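Long-range contact in succinoglycan biosynthesis protein (Bacillus cereus ATCC 14579, PDB 2QGM), which is of unknown function but belongs to the erythromycin esterase family, which suggests that it may hydrolyse an ester: residues D389-K394 against F430-H435. Residues are numbered along the deposited sequence; the frame is centred on the assembly and turned at random.
Sequences DNRHLK and FDIIFH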
ATOM      1  N   ASP A 389       7.823 -18.784   1.907  1.00 18.17           N
ATOM      2  CA  ASP A 389       8.707 -18.145   0.919  1.00 18.89           C
ATOM      3  C   ASP A 389       8.534 -18.934  -0.376  1.00 19.43           C
ATOM      4  O   ASP A 389       9.119 -20.000  -0.542  1.00 19.31           O
ATOM      5  CB  ASP A 389      10.177 -18.205   1.376  1.00 19.42           C
ATOM      6  CG  ASP A 389      11.120 -17.405   0.466  1.00 21.87           C
ATOM      7  OD1 ASP A 389      10.765 -17.148  -0.704  1.00 20.20           O
ATOM      8  OD2 ASP A 389      12.220 -17.043   0.929  1.00 19.28           O
ATOM      9  N   ASN A 390       7.734 -18.408  -1.295  1.00 18.23           N
ATOM     10  CA  ASN A 390       7.460 -19.118  -2.540  1.00 18.64           C
ATOM     11  C   ASN A 390       8.661 -19.246  -3.476  1.00 18.77           C
ATOM     12  O   ASN A 390       8.694 -20.139  -4.323  1.00 20.53           O
ATOM     13  CB  ASN A 390       6.291 -18.457  -3.296  1.00 18.46           C
ATOM     14  CG  ASN A 390       5.039 -18.292  -2.439  1.00 19.39           C
ATOM     15  OD1 ASN A 390       4.645 -19.196  -1.704  1.00 19.03           O
ATOM     16  ND2 ASN A 390       4.396 -17.133  -2.552  1.00 19.55           N
ATOM     17  N   ARG A 391       9.647 -18.370  -3.315  1.00 17.53           N
ATOM     18  CA  ARG A 391      10.831 -18.380  -4.171  1.00 19.47           C
ATOM     19  C   ARG A 391      11.759 -19.575  -3.993  1.00 19.69           C
ATOM     20  O   ARG A 391      12.416 -19.988  -4.945  1.00 22.48           O
ATOM     21  CB  ARG A 391      11.657 -17.116  -3.941  1.00 18.82           C
ATOM     22  CG  ARG A 391      10.872 -15.831  -4.040  1.00 16.30           C
ATOM     23  CD  ARG A 391      11.708 -14.680  -3.525  1.00 17.51           C
ATOM     24  NE  ARG A 391      12.041 -14.883  -2.125  1.00 17.88           N
ATOM     25  CZ  ARG A 391      12.799 -14.067  -1.404  1.00 21.32           C
ATOM     26  NH1 ARG A 391      13.313 -12.974  -1.954  1.00 21.37           N
ATOM     27  NH2 ARG A 391      13.041 -14.347  -0.127  1.00 22.07           N
ATOM     28  N   HIS A 392      11.825 -20.124  -2.785  1.00 20.67           N
ATOM     29  CA  HIS A 392      12.729 -21.236  -2.522  1.00 22.06           C
ATOM     30  C   HIS A 392      12.076 -22.583  -2.233  1.00 22.34           C
ATOM     31  O   HIS A 392      12.736 -23.506  -1.751  1.00 23.29           O
ATOM     32  CB  HIS A 392      13.675 -20.843  -1.383  1.00 22.99           C
ATOM     33  CG  HIS A 392      14.450 -19.591  -1.660  1.00 23.69           C
ATOM     34  ND1 HIS A 392      15.362 -19.493  -2.686  1.00 24.63           N
ATOM     35  CD2 HIS A 392      14.415 -18.370  -1.071  1.00 24.24           C
ATOM     36  CE1 HIS A 392      15.856 -18.267  -2.721  1.00 24.51           C
ATOM     37  NE2 HIS A 392      15.295 -17.567  -1.751  1.00 24.07           N
ATOM     38  N   LEU A 393      10.787 -22.699  -2.532  1.00 21.36           N
ATOM     39  CA  LEU A 393      10.077 -23.953  -2.318  1.00 23.45           C
ATOM     40  C   LEU A 393      10.606 -25.025  -3.265  1.00 24.06           C
ATOM     41  O   LEU A 393      11.120 -24.714  -4.338  1.00 23.74           O
ATOM     42  CB  LEU A 393       8.582 -23.773  -2.574  1.00 23.82           C
ATOM     43  CG  LEU A 393       7.825 -22.892  -1.585  1.00 23.55           C
ATOM     44  CD1 LEU A 393       6.400 -22.692  -2.067  1.00 22.95           C
ATOM     45  CD2 LEU A 393       7.848 -23.541  -0.206  1.00 23.26           C
ATOM     46  N   LYS A 394      10.477 -26.280  -2.844  1.00 25.76           N
ATOM     47  CA  LYS A 394      10.893 -27.438  -3.630  1.00 25.52           C
ATOM     48  C   LYS A 394       9.760 -28.463  -3.542  1.00 25.91           C
ATOM     49  O   LYS A 394       8.777 -28.251  -2.832  1.00 25.21           O
ATOM     50  CB  LYS A 394      12.176 -28.051  -3.061  1.00 25.76           C
ATOM     51  CG  LYS A 394      13.382 -27.130  -3.063  1.00 26.20           C
ATOM     52  CD  LYS A 394      13.882 -26.831  -4.466  1.00 25.95           C
ATOM     53  CE  LYS A 394      15.083 -25.896  -4.432  1.00 27.57           C
ATOM     54  NZ  LYS A 394      15.656 -25.636  -5.783  1.00 27.32           N
ATOM     55  N   PHE A 430       3.543 -13.093  -5.739  1.00 18.37           N
ATOM     56  CA  PHE A 430       4.230 -12.850  -4.476  1.00 17.94           C
ATOM     57  C   PHE A 430       5.471 -13.699  -4.208  1.00 17.79           C
ATOM     58  O   PHE A 430       5.474 -14.912  -4.439  1.00 17.55           O
ATOM     59  CB  PHE A 430       3.247 -13.069  -3.317  1.00 17.33           C
ATOM     60  CG  PHE A 430       1.879 -12.451  -3.533  1.00 15.84           C
ATOM     61  CD1 PHE A 430       1.731 -11.077  -3.717  1.00 16.47           C
ATOM     62  CD2 PHE A 430       0.733 -13.249  -3.505  1.00 18.18           C
ATOM     63  CE1 PHE A 430       0.465 -10.506  -3.865  1.00 14.95           C
ATOM     64  CE2 PHE A 430      -0.539 -12.688  -3.653  1.00 18.22           C
ATOM     65  CZ  PHE A 430      -0.675 -11.310  -3.833  1.00 16.49           C
ATOM     66  N   ASP A 431       6.522 -13.066  -3.692  1.00 16.77           N
ATOM     67  CA  ASP A 431       7.747 -13.789  -3.359  1.00 17.01           C
ATOM     68  C   ASP A 431       7.457 -14.580  -2.084  1.00 17.26           C
ATOM     69  O   ASP A 431       7.852 -15.741  -1.944  1.00 16.49           O
ATOM     70  CB  ASP A 431       8.898 -12.810  -3.072  1.00 17.93           C
ATOM     71  CG  ASP A 431       9.314 -12.007  -4.293  1.00 20.65           C
ATOM     72  OD1 ASP A 431       9.537 -12.614  -5.359  1.00 21.41           O
ATOM     73  OD2 ASP A 431       9.436 -10.767  -4.183  1.00 22.15           O
ATOM     74  N   ILE A 432       6.749 -13.920  -1.174  1.00 16.46           N
ATOM     75  CA  ILE A 432       6.401 -14.448   0.136  1.00 16.70           C
ATOM     76  C   ILE A 432       4.936 -14.168   0.438  1.00 16.73           C
ATOM     77  O   ILE A 432       4.352 -13.226  -0.093  1.00 17.61           O
ATOM     78  CB  ILE A 432       7.250 -13.734   1.228  1.00 16.85           C
ATOM     79  CG1 ILE A 432       8.729 -13.939   0.952  1.00 14.96           C
ATOM     80  CG2 ILE A 432       6.903 -14.255   2.622  1.00 16.01           C
ATOM     81  CD1 ILE A 432       9.618 -12.962   1.686  1.00 15.29           C
ATOM     82  N   ILE A 433       4.337 -15.000   1.276  1.00 18.54           N
ATOM     83  CA  ILE A 433       2.964 -14.769   1.685  1.00 15.97           C
ATOM     84  C   ILE A 433       2.849 -15.057   3.169  1.00 16.67           C
ATOM     85  O   ILE A 433       3.633 -15.828   3.726  1.00 16.49           O
ATOM     86  CB  ILE A 433       1.933 -15.689   0.950  1.00 16.37           C
ATOM     87  CG1 ILE A 433       2.239 -17.162   1.230  1.00 16.62           C
ATOM     88  CG2 ILE A 433       1.942 -15.404  -0.538  1.00 16.76           C
ATOM     89  CD1 ILE A 433       1.093 -18.081   0.876  1.00 21.54           C
ATOM     90  N   PHE A 434       1.916 -14.377   3.825  1.00 16.29           N
ATOM     91  CA  PHE A 434       1.633 -14.662   5.226  1.00 17.04           C
ATOM     92  C   PHE A 434       0.168 -15.044   5.214  1.00 17.52           C
ATOM     93  O   PHE A 434      -0.700 -14.278   4.784  1.00 18.17           O
ATOM     94  CB  PHE A 434       1.935 -13.479   6.175  1.00 16.11           C
ATOM     95  CG  PHE A 434       1.094 -12.241   5.958  1.00 15.81           C
ATOM     96  CD1 PHE A 434      -0.016 -11.975   6.766  1.00 12.63           C
ATOM     97  CD2 PHE A 434       1.458 -11.307   4.995  1.00 14.23           C
ATOM     98  CE1 PHE A 434      -0.745 -10.788   6.616  1.00 14.18           C
ATOM     99  CE2 PHE A 434       0.736 -10.124   4.839  1.00 13.48           C
ATOM    100  CZ  PHE A 434      -0.364  -9.862   5.648  1.00 17.04           C
ATOM    101  N   HIS A 435      -0.091 -16.273   5.639  1.00 16.67           N
ATOM    102  CA  HIS A 435      -1.439 -16.799   5.654  1.00 17.82           C
ATOM    103  C   HIS A 435      -2.067 -16.760   7.038  1.00 15.95           C
ATOM    104  O   HIS A 435      -1.406 -17.035   8.042  1.00 15.59           O
ATOM    105  CB  HIS A 435      -1.436 -18.246   5.142  1.00 16.74           C
ATOM    106  CG  HIS A 435      -2.801 -18.814   4.931  1.00 19.60           C
ATOM    107  ND1 HIS A 435      -3.632 -18.397   3.912  1.00 20.94           N
ATOM    108  CD2 HIS A 435      -3.501 -19.748   5.622  1.00 21.18           C
ATOM    109  CE1 HIS A 435      -4.779 -19.044   3.986  1.00 23.40           C
ATOM    110  NE2 HIS A 435      -4.725 -19.871   5.019  1.00 22.48           N
TER
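Asp389 OD1 accepts two hydrogen bonds, both from Arg391. The backbone N of Arg391, 3.1 Å from Asp389 OD1, closes an Asx turn, and Arg391 NE gives a nearly straight bond (173°) along the syn lone pair of the same oxygen. Arg391 NH2 reaches Asp389 OD2 at 3.0 Å; a bend at chi3 lets the guanidinium grip the carboxylate side-on, and NH2 also bonds Met70 O. Arginine suits this place because its long arm has aliphatic carbons to spare: Arg391 CD lies 3.4 Å from Asp431 CB, while the methyl CD1 of Ile432 covers one guanidinium face. The carboxylate of Asp431 is turned to Lys312 and Thr338 N. Here strand 385-389 of the mixed central sheet ends beside the start of antiparallel strand 432-439, with Asp389 and Ile432 a non-hydrogen-bonded pair. Just beyond it, Asn390 N makes a weak, bent bond to Asp431 O (2.7 Å). With CG anti to its carbonyl carbon (chi1 -53°), Asn390 sends ND2 across to Phe430 O, 3.1 Å away and straight at 179°, so its short amide ties the turn to the carbonyl just after helix 426-429. Ile433 CG2 packs 3.6 Å from Asn390 ND2, whereas Asn390 OD1 is buried without a partner.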